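Local atomic coordinates of polynucleotide 5'-triphosphatase (Acanthamoeba polyphaga mimivirus, PDB entry 3BGY), a protein that forms the RNA 5'-triphosphatase domain of a viral mRNA-capping enzyme, removing the terminal phosphate from triphosphate-ended RNA before the cap is added. Residues T13-N18 with I135-W140; N82-S87 with R111-L116; N183-I188 with L215-D220; D192-P197 with V205-E210. All coordinates share one frame; numbering follows the deposited sequence. Where two conformers were deposited one is given.

How the contacts relate
Four contacts illustrate how a closed antiparallel barrel is tied to the helices and turns around it. From the N terminus, contact 1 joins the segment leading into helix 17-32 to the end of strand 122-136, closing a loop of more than a hundred residues. Contact 2 is nested inside that loop and sets helix 106-115 against strand 83-88; it lies on the opposite side of the chain's centre, about 36 Å away between centres. Contact 3 opens only after contact 1 has closed. It joins the two open ends of the hairpin 186-196/208-215, and contact 4, nested within it, binds the same two strands nearer their connecting loop.

Contact 1 of 4, residues T13-N18 with I135-W140; sequences TIFSEN and IGIDNW
W140 NE1 donates to a water at 3.0 Å that lies in the plane of the indole at its edge and gives only a weak second bond to T13 O. Another water stands 2.8 Å from S16 OG and donates to D138 OD2. Between these two bridges the contact is apolar. I14 crosses the indole of W140 at about a right angle and lies over one face. With I14 CG1 anti to the carbonyl carbon (chi1 -65°), CG2 falls anti to the backbone N, and it sits 3.9 Å from the centroid of the five-membered ring of W140, close to the ring normal, as a CH-pi contact. CG1 reaches the six-membered side, 4.1 Å from W140 CZ2. I137 fills in beside it: I137 CG2 meets I14 CG2 at 4.1 Å, while I137 CD1 comes within 3.8 Å of F15 CD1, in an oblique approach to the phenyl ring. Helix 221-235 packs on the same group, with E225 accepting from the backbone N of both I14 and F15, and F232 meeting the W140 ring. E19 accepts from the backbone N of S16 and also of D138. S16 is the N-cap residue, its side chain capping a backbone N in the first turn of helix 17-32; with E19 it forms a capping box beside the type II turn I137-W140 that connects barrel strands 122-136 and 142-152.

Contact 2 of 4, residues N82-S87 with R111-L116; sequences NVYRVS and RYIVSL
Y84 lays one face of its ring against V114, whose CG1 is 4.0 Å from Y84 CE2, while I113 O lies at the ring's edge, near its plane. Y84 leaves the strand on the helix side, and chi1 of -173° sets CG anti to the backbone N. Two residues on, V86 makes the closest apolar approach between the segments: V86 CG2 packs on I113 CG2 at 3.5 Å, and V86 CG1 touches L116 CD1 at 3.9 Å, V86 and L116 crossing at about a right angle. This is helix-on-barrel packing, in which helix 106-115 lies across strand 83-88 at 74° and covers the face bearing Y84 and V86. R85 points away from the helix, consistent with the opposite, lumenal face of a tunnel-type triphosphatase. At the C-terminal end of the helix a water donates to I113 O and, at 2.7 Å, to L116 O; its 2.4 Å approach to Y84 OH is too short to be trusted. S115 OG donates to Y112 O at 2.7 Å. K161 bonds to V114 O and L116 O, and an acetate ion, probably from the crystallisation liquor, lies about 6 Å from the Y84 side chain.

Contact 3 of 4, residues N183-I188 with L215-D220; sequences NKNSRI and LINKID
S186 and L215 form an antiparallel non-hydrogen-bonded pair, and just beyond it N185 O takes a bond from I216 N (2.7 Å), which stands well above the carbonyl plane, and a weak one from N217 N. The side chains repeat the link. N217 ND2 donates to N185 OD1 at 2.9 Å, in the plane of the acceptor carbonyl, although the two amide planes are turned 74° apart. N185 also carries I219 CG2 against its CB at 3.5 Å. I216 packs over the turn, its CG2 3.6 Å from K184 O and its CD1 4.3 Å from R187 CB. R187, salt-bridged to D189, donates through NH1 to a water at the edge of the guanidinium, in the guanidinium plane, which donates to L215 O. N183 ND2 bonds to E227 on helix 221-235, while N183 OD1 accepts from N185 N at 2.9 Å. N183 to N185 thus form an Asx turn linking strands 169-183 and 186-196, and the loop from barrel strand 208-215 to the D220-capped helix 221-235 packs on it.

Contact 4 of 4, residues D192-P197 with V205-E210; sequences DVKSSP and VPSNYE
The Y209 ring and the D192 carboxylate run alongside each other in the same direction, their planes inclined by 65°; D192 OD2 meets Y209 CE1 obliquely at 3.9 Å. At the ring's edge, in its plane, a water joins Y209 OH to D192 OD2. The other carboxylate oxygen is met on its syn side, 27° out of plane, by S207 OG, which donates to D192 OD1 at 2.6 Å. That hydroxyl in turn accepts from K194 NZ at 2.8 Å, so a chain of bonds connects the lysine ammonium to a carboxylate, each probably steadying the other's charge. K194 bends at chi4 (-50°), turning NZ to V205 O as well, 2.8 Å away and nearly along the C=O axis. V205 CG2 packs on K194 CB at 3.6 Å. V193 and N208 supply the hydrogen-bonded pair, V193 N to N208 O at 2.9 Å with its reverse. Strand 169-183 continues the sheet beyond 186-196, while F50 of helix 47-60 meets the Y209 ring.

Contact 1 of 4, residues T13-N18 with I135-W140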
loop_
_atom_site.group_PDB
_atom_site.type_symbol
_atom_site.label_atom_id
_atom_site.label_comp_id
_atom_site.label_asym_id
_atom_site.label_seq_id
_atom_site.Cartn_x
_atom_site.Cartn_y
_atom_site.Cartn_z
ATOM N N THR A 13 -22.593 -15.302 3.049
ATOM C CA THR A 13 -22.422 -13.893 2.689
ATOM C C THR A 13 -21.492 -13.253 3.710
ATOM O O THR A 13 -21.518 -13.597 4.889
ATOM C CB THR A 13 -23.767 -13.091 2.659
ATOM O OG1 THR A 13 -24.424 -13.175 3.930
ATOM C CG2 THR A 13 -24.690 -13.605 1.565
ATOM N N ILE A 14 -20.672 -12.324 3.240
ATOM C CA ILE A 14 -19.714 -11.605 4.078
ATOM C C ILE A 14 -20.294 -10.312 4.613
ATOM O O ILE A 14 -20.135 -10.001 5.793
ATOM C CB ILE A 14 -18.392 -11.284 3.292
ATOM C CG1 ILE A 14 -17.675 -12.585 2.943
ATOM C CG2 ILE A 14 -17.421 -10.396 4.126
ATOM C CD1 ILE A 14 -16.452 -12.393 2.072
ATOM N N PHE A 15 -21.003 -9.585 3.755
ATOM C CA PHE A 15 -21.541 -8.278 4.117
ATOM C C PHE A 15 -22.971 -8.289 4.613
ATOM O O PHE A 15 -23.822 -8.994 4.073
ATOM C CB PHE A 15 -21.476 -7.311 2.915
ATOM C CG PHE A 15 -20.120 -7.230 2.260
ATOM C CD1 PHE A 15 -18.963 -7.014 3.030
ATOM C CD2 PHE A 15 -19.993 -7.380 0.865
ATOM C CE1 PHE A 15 -17.692 -6.959 2.417
ATOM C CE2 PHE A 15 -18.727 -7.318 0.248
ATOM C CZ PHE A 15 -17.586 -7.106 1.034
ATOM N N SER A 16 -23.229 -7.439 5.605
ATOM C CA SER A 16 -24.586 -7.243 6.117
ATOM C C SER A 16 -25.264 -6.348 5.069
ATOM O O SER A 16 -24.584 -5.774 4.199
ATOM C CB SER A 16 -24.545 -6.487 7.443
ATOM O OG SER A 16 -24.002 -5.195 7.255
ATOM N N GLU A 17 -26.577 -6.155 5.175
ATOM C CA GLU A 17 -27.281 -5.307 4.219
ATOM C C GLU A 17 -26.742 -3.869 4.225
ATOM O O GLU A 17 -26.505 -3.289 3.149
ATOM C CB GLU A 17 -28.795 -5.321 4.493
ATOM C CG GLU A 17 -29.584 -4.442 3.515
ATOM C CD GLU A 17 -31.068 -4.406 3.804
ATOM O OE1 GLU A 17 -31.497 -4.906 4.864
ATOM O OE2 GLU A 17 -31.807 -3.889 2.944
ATOM N N ASN A 18 -26.459 -3.324 5.413
ATOM C CA ASN A 18 -25.947 -1.970 5.474
ATOM C C ASN A 18 -24.530 -1.862 4.919
ATOM O O ASN A 18 -24.224 -0.884 4.246
ATOM C CB ASN A 18 -25.990 -1.389 6.879
ATOM C CG ASN A 18 -25.696 0.105 6.883
ATOM O OD1 ASN A 18 -26.316 0.872 6.131
ATOM N ND2 ASN A 18 -24.719 0.519 7.678
ATOM N N ILE A 135 -14.257 1.284 6.480
ATOM C CA ILE A 135 -15.240 0.557 7.281
ATOM C C ILE A 135 -14.754 -0.827 7.680
ATOM O O ILE A 135 -14.020 -1.494 6.940
ATOM C CB ILE A 135 -16.654 0.455 6.624
ATOM C CG1 ILE A 135 -16.591 -0.208 5.250
ATOM C CG2 ILE A 135 -17.331 1.836 6.559
ATOM C CD1 ILE A 135 -17.941 -0.647 4.757
ATOM N N GLY A 136 -15.122 -1.218 8.895
ATOM C CA GLY A 136 -14.777 -2.527 9.412
ATOM C C GLY A 136 -15.986 -3.382 9.072
ATOM O O GLY A 136 -17.067 -2.856 8.790
ATOM N N ILE A 137 -15.783 -4.685 8.992
ATOM C CA ILE A 137 -16.863 -5.601 8.636
ATOM C C ILE A 137 -17.198 -6.438 9.854
ATOM O O ILE A 137 -16.299 -6.982 10.487
ATOM C CB ILE A 137 -16.429 -6.499 7.438
ATOM C CG1 ILE A 137 -16.151 -5.622 6.201
ATOM C CG2 ILE A 137 -17.445 -7.611 7.149
ATOM C CD1 ILE A 137 -17.343 -4.788 5.709
ATOM N N ASP A 138 -18.489 -6.556 10.162
ATOM C CA ASP A 138 -18.921 -7.354 11.313
ATOM C C ASP A 138 -18.603 -8.842 11.113
ATOM O O ASP A 138 -18.952 -9.442 10.086
ATOM C CB ASP A 138 -20.432 -7.193 11.578
ATOM C CG ASP A 138 -20.845 -5.759 11.909
ATOM O OD1 ASP A 138 -20.008 -4.936 12.343
ATOM O OD2 ASP A 138 -22.047 -5.459 11.734
ATOM N N ASN A 139 -17.904 -9.411 12.102
ATOM C CA ASN A 139 -17.520 -10.828 12.153
ATOM C C ASN A 139 -16.526 -11.410 11.124
ATOM O O ASN A 139 -16.338 -12.632 11.053
ATOM C CB ASN A 139 -18.776 -11.724 12.280
ATOM C CG ASN A 139 -19.662 -11.330 13.466
ATOM O OD1 ASN A 139 -20.835 -10.984 13.295
ATOM N ND2 ASN A 139 -19.089 -11.345 14.661
ATOM N N TRP A 140 -15.946 -10.552 10.286
ATOM C CA TRP A 140 -14.939 -10.979 9.301
ATOM C C TRP A 140 -13.750 -10.063 9.523
ATOM O O TRP A 140 -13.901 -8.848 9.638
ATOM C CB TRP A 140 -15.442 -10.865 7.862
ATOM C CG TRP A 140 -16.566 -11.798 7.570
ATOM C CD1 TRP A 140 -17.889 -11.578 7.833
ATOM C CD2 TRP A 140 -16.486 -13.083 6.960
ATOM N NE1 TRP A 140 -18.639 -12.634 7.419
ATOM C CE2 TRP A 140 -17.814 -13.581 6.874
ATOM C CE3 TRP A 140 -15.428 -13.865 6.459
ATOM C CZ2 TRP A 140 -18.120 -14.836 6.308
ATOM C CZ3 TRP A 140 -15.726 -15.128 5.887
ATOM C CH2 TRP A 140 -17.071 -15.594 5.817
HETATM O O HOH W 1 -21.566 -12.712 8.177
HETATM O O HOH W 2 -23.586 -3.764 9.633
#

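Contact 2 of 4, residues N82-S87 with R111-L116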
loop_
_atom_site.group_PDB
_atom_site.type_symbol
_atom_site.label_atom_id
_atom_site.label_comp_id
_atom_site.label_asym_id
_atom_site.label_seq_id
_atom_site.Cartn_x
_atom_site.Cartn_y
_atom_site.Cartn_z
ATOM N N ASN A 82 -1.565 14.221 6.660
ATOM C CA ASN A 82 -1.404 13.782 5.286
ATOM C C ASN A 82 0.041 13.373 5.069
ATOM O O ASN A 82 0.925 13.697 5.882
ATOM C CB ASN A 82 -1.914 14.833 4.306
ATOM C CG ASN A 82 -3.392 15.056 4.455
ATOM O OD1 ASN A 82 -4.150 14.093 4.654
ATOM N ND2 ASN A 82 -3.811 16.314 4.452
ATOM N N VAL A 83 0.290 12.648 3.982
ATOM C CA VAL A 83 1.592 12.039 3.806
ATOM C C VAL A 83 2.179 12.237 2.426
ATOM O O VAL A 83 1.476 12.131 1.455
ATOM C CB VAL A 83 1.456 10.472 4.060
ATOM C CG1 VAL A 83 2.756 9.716 3.762
ATOM C CG2 VAL A 83 1.040 10.207 5.512
ATOM N N TYR A 84 3.492 12.455 2.378
ATOM C CA TYR A 84 4.230 12.575 1.103
ATOM C C TYR A 84 5.150 11.361 1.178
ATOM O O TYR A 84 6.018 11.282 2.059
ATOM C CB TYR A 84 5.063 13.881 1.055
ATOM C CG TYR A 84 5.716 14.125 -0.310
ATOM C CD1 TYR A 84 5.025 14.791 -1.332
ATOM C CD2 TYR A 84 7.038 13.717 -0.545
ATOM C CE1 TYR A 84 5.670 15.066 -2.584
ATOM C CE2 TYR A 84 7.686 13.978 -1.777
ATOM C CZ TYR A 84 6.992 14.650 -2.774
ATOM O OH TYR A 84 7.627 14.921 -3.962
ATOM N N ARG A 85 4.905 10.377 0.318
ATOM C CA ARG A 85 5.683 9.132 0.354
ATOM C C ARG A 85 6.498 8.833 -0.897
ATOM O O ARG A 85 5.979 8.888 -2.000
ATOM C CB ARG A 85 4.741 7.947 0.622
ATOM C CG ARG A 85 5.423 6.562 0.762
ATOM C CD ARG A 85 4.391 5.459 0.840
ATOM N NE ARG A 85 3.672 5.307 -0.422
ATOM C CZ ARG A 85 2.658 4.459 -0.613
ATOM N NH1 ARG A 85 2.235 3.675 0.373
ATOM N NH2 ARG A 85 2.062 4.395 -1.792
ATOM N N VAL A 86 7.771 8.515 -0.695
ATOM C CA VAL A 86 8.650 8.137 -1.785
ATOM C C VAL A 86 8.985 6.643 -1.649
ATOM O O VAL A 86 9.360 6.186 -0.559
ATOM C CB VAL A 86 9.950 8.968 -1.770
ATOM C CG1 VAL A 86 10.976 8.391 -2.719
ATOM C CG2 VAL A 86 9.639 10.402 -2.148
ATOM N N SER A 87 8.840 5.882 -2.735
ATOM C CA SER A 87 9.204 4.466 -2.728
ATOM C C SER A 87 10.446 4.305 -3.608
ATOM O O SER A 87 10.399 4.656 -4.783
ATOM C CB SER A 87 8.074 3.607 -3.301
ATOM O OG SER A 87 6.859 3.861 -2.610
ATOM N N ARG A 111 14.146 17.291 3.256
ATOM C CA ARG A 111 14.491 18.181 2.136
ATOM C C ARG A 111 14.971 17.349 0.943
ATOM O O ARG A 111 14.589 17.632 -0.187
ATOM C CB ARG A 111 15.532 19.208 2.580
ATOM C CG ARG A 111 14.891 20.384 3.291
ATOM C CD ARG A 111 15.949 21.396 3.723
ATOM N NE ARG A 111 16.774 20.869 4.803
ATOM C CZ ARG A 111 17.912 21.412 5.230
ATOM N NH1 ARG A 111 18.391 22.509 4.659
ATOM N NH2 ARG A 111 18.532 20.887 6.279
ATOM N N TYR A 112 15.694 16.268 1.232
ATOM C CA TYR A 112 16.183 15.343 0.206
ATOM C C TYR A 112 14.984 14.630 -0.413
ATOM O O TYR A 112 14.862 14.560 -1.637
ATOM C CB TYR A 112 17.182 14.317 0.779
ATOM C CG TYR A 112 17.589 13.199 -0.201
ATOM C CD1 TYR A 112 18.561 13.425 -1.207
ATOM C CD2 TYR A 112 16.972 11.918 -0.146
ATOM C CE1 TYR A 112 18.912 12.397 -2.140
ATOM C CE2 TYR A 112 17.314 10.889 -1.082
ATOM C CZ TYR A 112 18.279 11.142 -2.065
ATOM O OH TYR A 112 18.603 10.146 -2.960
ATOM N N ILE A 113 14.069 14.157 0.438
ATOM C CA ILE A 113 12.882 13.447 -0.054
ATOM C C ILE A 113 12.004 14.289 -1.001
ATOM O O ILE A 113 11.649 13.818 -2.094
ATOM C CB ILE A 113 12.072 12.807 1.138
ATOM C CG1 ILE A 113 12.912 11.729 1.817
ATOM C CG2 ILE A 113 10.728 12.204 0.672
ATOM C CD1 ILE A 113 13.305 10.516 0.938
ATOM N N VAL A 114 11.702 15.531 -0.627
ATOM C CA VAL A 114 10.894 16.391 -1.494
ATOM C C VAL A 114 11.655 16.909 -2.730
ATOM O O VAL A 114 11.033 17.435 -3.652
ATOM C CB VAL A 114 10.200 17.581 -0.751
ATOM C CG1 VAL A 114 9.262 17.058 0.320
ATOM C CG2 VAL A 114 11.222 18.571 -0.170
ATOM N N SER A 115 12.973 16.710 -2.761
ATOM C CA SER A 115 13.800 17.160 -3.892
ATOM C C SER A 115 13.838 16.130 -5.015
ATOM O O SER A 115 14.165 16.467 -6.152
ATOM C CB SER A 115 15.239 17.466 -3.440
ATOM O OG SER A 115 16.054 16.292 -3.385
ATOM N N LEU A 116 13.526 14.873 -4.686
ATOM C CA LEU A 116 13.540 13.794 -5.657
ATOM C C LEU A 116 12.518 13.932 -6.754
ATOM O O LEU A 116 11.380 14.338 -6.531
ATOM C CB LEU A 116 13.371 12.417 -4.974
ATOM C CG LEU A 116 14.512 11.879 -4.098
ATOM C CD1 LEU A 116 14.113 10.538 -3.478
ATOM C CD2 LEU A 116 15.779 11.702 -4.943
HETATM O O HOH W 3 9.954 14.283 -4.296
#

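Contact 3 of 4, residues N183-I188 with L215-D220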
loop_
_atom_site.group_PDB
_atom_site.type_symbol
_atom_site.label_atom_id
_atom_site.label_comp_id
_atom_site.label_asym_id
_atom_site.label_seq_id
_atom_site.Cartn_x
_atom_site.Cartn_y
_atom_site.Cartn_z
ATOM N N ASN A 183 -7.013 -10.995 -12.419
ATOM C CA ASN A 183 -7.840 -10.708 -13.593
ATOM C C ASN A 183 -7.609 -9.249 -13.927
ATOM O O ASN A 183 -6.863 -8.559 -13.224
ATOM C CB ASN A 183 -9.346 -11.045 -13.390
ATOM C CG ASN A 183 -9.956 -10.387 -12.152
ATOM O OD1 ASN A 183 -9.856 -9.172 -11.959
ATOM N ND2 ASN A 183 -10.631 -11.185 -11.332
ATOM N N LYS A 184 -8.286 -8.751 -14.960
ATOM C CA LYS A 184 -8.127 -7.363 -15.396
ATOM C C LYS A 184 -8.506 -6.289 -14.390
ATOM O O LYS A 184 -7.976 -5.191 -14.436
ATOM C CB LYS A 184 -8.904 -7.123 -16.703
ATOM C CG LYS A 184 -10.325 -7.665 -16.687
ATOM C CD LYS A 184 -11.041 -7.471 -18.021
ATOM C CE LYS A 184 -12.409 -8.159 -17.992
ATOM N NZ LYS A 184 -13.142 -8.076 -19.290
ATOM N N ASN A 185 -9.307 -6.671 -13.394
ATOM C CA ASN A 185 -9.825 -5.711 -12.421
ATOM C C ASN A 185 -9.352 -5.769 -10.985
ATOM O O ASN A 185 -9.639 -4.858 -10.208
ATOM C CB ASN A 185 -11.347 -5.799 -12.438
ATOM C CG ASN A 185 -11.915 -5.687 -13.841
ATOM O OD1 ASN A 185 -11.544 -4.791 -14.586
ATOM N ND2 ASN A 185 -12.798 -6.608 -14.208
ATOM N N SER A 186 -8.583 -6.790 -10.643
ATOM C CA SER A 186 -8.129 -6.915 -9.270
ATOM C C SER A 186 -6.759 -7.550 -9.157
ATOM O O SER A 186 -6.358 -8.346 -10.005
ATOM C CB SER A 186 -9.140 -7.696 -8.430
ATOM O OG SER A 186 -9.347 -8.962 -8.995
ATOM N N ARG A 187 -6.094 -7.236 -8.053
ATOM C CA ARG A 187 -4.739 -7.719 -7.781
ATOM C C ARG A 187 -4.600 -8.055 -6.305
ATOM O O ARG A 187 -5.172 -7.364 -5.463
ATOM C CB ARG A 187 -3.788 -6.587 -8.169
ATOM C CG ARG A 187 -2.322 -6.932 -8.214
ATOM C CD ARG A 187 -1.497 -5.696 -8.607
ATOM N NE ARG A 187 -1.350 -4.828 -7.434
ATOM C CZ ARG A 187 -1.892 -3.621 -7.287
ATOM N NH1 ARG A 187 -2.617 -3.084 -8.262
ATOM N NH2 ARG A 187 -1.811 -3.011 -6.111
ATOM N N ILE A 188 -3.913 -9.159 -6.013
ATOM C CA ILE A 188 -3.654 -9.568 -4.630
ATOM C C ILE A 188 -2.224 -9.118 -4.304
ATOM O O ILE A 188 -1.318 -9.454 -5.047
ATOM C CB ILE A 188 -3.741 -11.115 -4.472
ATOM C CG1 ILE A 188 -5.207 -11.593 -4.575
ATOM C CG2 ILE A 188 -3.134 -11.576 -3.098
ATOM C CD1 ILE A 188 -6.072 -11.344 -3.320
ATOM N N LEU A 215 -8.337 -3.058 -6.117
ATOM C CA LEU A 215 -9.017 -2.962 -7.413
ATOM C C LEU A 215 -8.158 -2.162 -8.405
ATOM O O LEU A 215 -7.398 -1.255 -8.016
ATOM C CB LEU A 215 -10.391 -2.295 -7.292
ATOM C CG LEU A 215 -11.372 -3.123 -6.460
ATOM C CD1 LEU A 215 -12.699 -2.431 -6.532
ATOM C CD2 LEU A 215 -11.510 -4.550 -6.947
ATOM N N ILE A 216 -8.269 -2.563 -9.669
ATOM C CA ILE A 216 -7.610 -1.903 -10.808
ATOM C C ILE A 216 -8.750 -1.136 -11.522
ATOM O O ILE A 216 -8.551 -0.023 -12.030
ATOM C CB ILE A 216 -6.944 -2.945 -11.760
ATOM C CG1 ILE A 216 -5.798 -3.660 -11.051
ATOM C CG2 ILE A 216 -6.430 -2.278 -13.077
ATOM C CD1 ILE A 216 -5.282 -4.899 -11.790
ATOM N N ASN A 217 -9.938 -1.748 -11.566
ATOM C CA ASN A 217 -11.143 -1.125 -12.156
ATOM C C ASN A 217 -12.290 -1.512 -11.239
ATOM O O ASN A 217 -12.155 -2.460 -10.453
ATOM C CB ASN A 217 -11.468 -1.674 -13.544
ATOM C CG ASN A 217 -10.390 -1.412 -14.554
ATOM O OD1 ASN A 217 -10.040 -0.259 -14.817
ATOM N ND2 ASN A 217 -9.829 -2.477 -15.106
ATOM N N LYS A 218 -13.390 -0.762 -11.305
ATOM C CA LYS A 218 -14.605 -1.044 -10.509
ATOM C C LYS A 218 -15.146 -2.412 -10.903
ATOM O O LYS A 218 -14.946 -2.862 -12.041
ATOM C CB LYS A 218 -15.690 0.011 -10.824
ATOM C CG LYS A 218 -17.044 -0.136 -10.072
ATOM C CD LYS A 218 -18.241 0.515 -10.821
ATOM C CE LYS A 218 -18.439 -0.047 -12.244
ATOM N NZ LYS A 218 -19.850 0.090 -12.767
ATOM N N ILE A 219 -15.712 -3.114 -9.924
ATOM C CA ILE A 219 -16.351 -4.411 -10.147
ATOM C C ILE A 219 -17.648 -4.377 -9.343
ATOM O O ILE A 219 -17.806 -3.540 -8.464
ATOM C CB ILE A 219 -15.506 -5.647 -9.702
ATOM C CG1 ILE A 219 -15.129 -5.601 -8.211
ATOM C CG2 ILE A 219 -14.247 -5.750 -10.552
ATOM C CD1 ILE A 219 -14.383 -6.816 -7.721
ATOM N N ASP A 220 -18.547 -5.301 -9.656
ATOM C CA ASP A 220 -19.817 -5.410 -8.935
ATOM C C ASP A 220 -19.468 -5.916 -7.539
ATOM O O ASP A 220 -18.596 -6.751 -7.378
ATOM C CB ASP A 220 -20.694 -6.441 -9.641
ATOM C CG ASP A 220 -22.131 -6.479 -9.094
ATOM O OD1 ASP A 220 -22.398 -7.233 -8.145
ATOM O OD2 ASP A 220 -22.970 -5.743 -9.623
HETATM O O HOH W 4 -4.706 -0.748 -8.461
#

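Contact 4 of 4, residues D192-P197 with V205-E210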
loop_
_atom_site.group_PDB
_atom_site.type_symbol
_atom_site.label_atom_id
_atom_site.label_comp_id
_atom_site.label_asym_id
_atom_site.label_seq_id
_atom_site.Cartn_x
_atom_site.Cartn_y
_atom_site.Cartn_z
ATOM N N ASP A 192 5.837 -8.567 3.073
ATOM C CA ASP A 192 6.634 -8.789 4.288
ATOM C C ASP A 192 7.120 -7.346 4.550
ATOM O O ASP A 192 7.855 -6.770 3.730
ATOM C CB ASP A 192 7.793 -9.738 3.946
ATOM C CG ASP A 192 8.870 -9.807 5.033
ATOM O OD1 ASP A 192 9.092 -8.824 5.770
ATOM O OD2 ASP A 192 9.543 -10.851 5.117
ATOM N N VAL A 193 6.691 -6.743 5.662
ATOM C CA VAL A 193 7.032 -5.338 5.926
ATOM C C VAL A 193 7.854 -5.157 7.198
ATOM O O VAL A 193 7.481 -5.663 8.263
ATOM C CB VAL A 193 5.721 -4.467 6.122
ATOM C CG1 VAL A 193 6.044 -2.972 6.329
ATOM C CG2 VAL A 193 4.732 -4.642 5.007
ATOM N N LYS A 194 8.944 -4.386 7.098
ATOM C CA LYS A 194 9.779 -4.050 8.269
ATOM C C LYS A 194 9.546 -2.558 8.480
ATOM O O LYS A 194 9.858 -1.754 7.609
ATOM C CB LYS A 194 11.255 -4.398 8.024
ATOM C CG LYS A 194 11.496 -5.929 8.142
ATOM C CD LYS A 194 12.913 -6.310 7.758
ATOM C CE LYS A 194 13.104 -7.828 7.704
ATOM N NZ LYS A 194 12.587 -8.522 8.941
ATOM N N SER A 195 8.985 -2.198 9.631
ATOM C CA SER A 195 8.675 -0.804 9.937
ATOM C C SER A 195 9.496 -0.241 11.088
ATOM O O SER A 195 9.856 -0.968 12.018
ATOM C CB SER A 195 7.185 -0.655 10.271
ATOM O OG SER A 195 6.373 -1.142 9.218
ATOM N N SER A 196 9.844 1.037 10.967
ATOM C CA SER A 196 10.597 1.757 11.999
ATOM C C SER A 196 10.550 3.280 11.871
ATOM O O SER A 196 10.462 3.818 10.757
ATOM C CB SER A 196 12.076 1.330 11.967
ATOM O OG SER A 196 12.814 1.973 13.003
ATOM N N PRO A 197 10.556 4.005 13.020
ATOM C CA PRO A 197 10.550 5.469 12.940
ATOM C C PRO A 197 11.972 6.009 12.632
ATOM O O PRO A 197 12.132 7.192 12.381
ATOM C CB PRO A 197 10.048 5.899 14.340
ATOM C CG PRO A 197 10.510 4.785 15.233
ATOM C CD PRO A 197 10.259 3.544 14.407
ATOM N N VAL A 205 14.634 -5.427 11.987
ATOM C CA VAL A 205 13.427 -5.402 12.822
ATOM C C VAL A 205 12.478 -6.557 12.430
ATOM O O VAL A 205 12.470 -6.970 11.267
ATOM C CB VAL A 205 12.691 -4.012 12.806
ATOM C CG1 VAL A 205 13.632 -2.901 13.201
ATOM C CG2 VAL A 205 12.058 -3.714 11.484
ATOM N N PRO A 206 11.751 -7.155 13.406
ATOM C CA PRO A 206 10.845 -8.251 13.037
ATOM C C PRO A 206 9.802 -7.805 12.022
ATOM O O PRO A 206 9.279 -6.691 12.084
ATOM C CB PRO A 206 10.178 -8.615 14.369
ATOM C CG PRO A 206 11.226 -8.284 15.382
ATOM C CD PRO A 206 11.789 -6.991 14.880
ATOM N N SER A 207 9.550 -8.674 11.066
ATOM C CA SER A 207 8.584 -8.384 10.020
ATOM C C SER A 207 7.126 -8.523 10.411
ATOM O O SER A 207 6.802 -9.295 11.325
ATOM C CB SER A 207 8.771 -9.389 8.872
ATOM O OG SER A 207 9.983 -9.218 8.159
ATOM N N ASN A 208 6.275 -7.670 9.844
ATOM C CA ASN A 208 4.834 -7.867 10.006
ATOM C C ASN A 208 4.436 -8.293 8.584
ATOM O O ASN A 208 5.272 -8.280 7.662
ATOM C CB ASN A 208 4.047 -6.644 10.523
ATOM C CG ASN A 208 4.260 -5.390 9.695
ATOM O OD1 ASN A 208 5.364 -4.838 9.652
ATOM N ND2 ASN A 208 3.191 -4.908 9.069
ATOM N N TYR A 209 3.235 -8.835 8.439
ATOM C CA TYR A 209 2.735 -9.311 7.143
ATOM C C TYR A 209 1.398 -8.701 6.806
ATOM O O TYR A 209 0.536 -8.599 7.664
ATOM C CB TYR A 209 2.696 -10.865 7.154
ATOM C CG TYR A 209 4.023 -11.483 7.552
ATOM C CD1 TYR A 209 5.058 -11.640 6.609
ATOM C CD2 TYR A 209 4.302 -11.796 8.901
ATOM C CE1 TYR A 209 6.325 -12.092 6.983
ATOM C CE2 TYR A 209 5.591 -12.230 9.298
ATOM C CZ TYR A 209 6.582 -12.376 8.336
ATOM O OH TYR A 209 7.827 -12.807 8.722
ATOM N N GLU A 210 1.262 -8.232 5.566
ATOM C CA GLU A 210 0.059 -7.531 5.108
ATOM C C GLU A 210 -0.486 -8.157 3.845
ATOM O O GLU A 210 0.270 -8.472 2.937
ATOM C CB GLU A 210 0.404 -6.044 4.882
ATOM C CG GLU A 210 0.711 -5.342 6.223
ATOM C CD GLU A 210 1.147 -3.898 6.140
ATOM O OE1 GLU A 210 1.233 -3.336 5.029
ATOM O OE2 GLU A 210 1.412 -3.323 7.225
HETATM O O HOH W 5 9.686 -12.870 6.952
HETATM O O HOH W 6 7.999 -4.368 11.298
HETATM O O HOH W 7 3.441 -1.280 8.473
HETATM O O HOH W 8 5.671 -3.272 11.585
#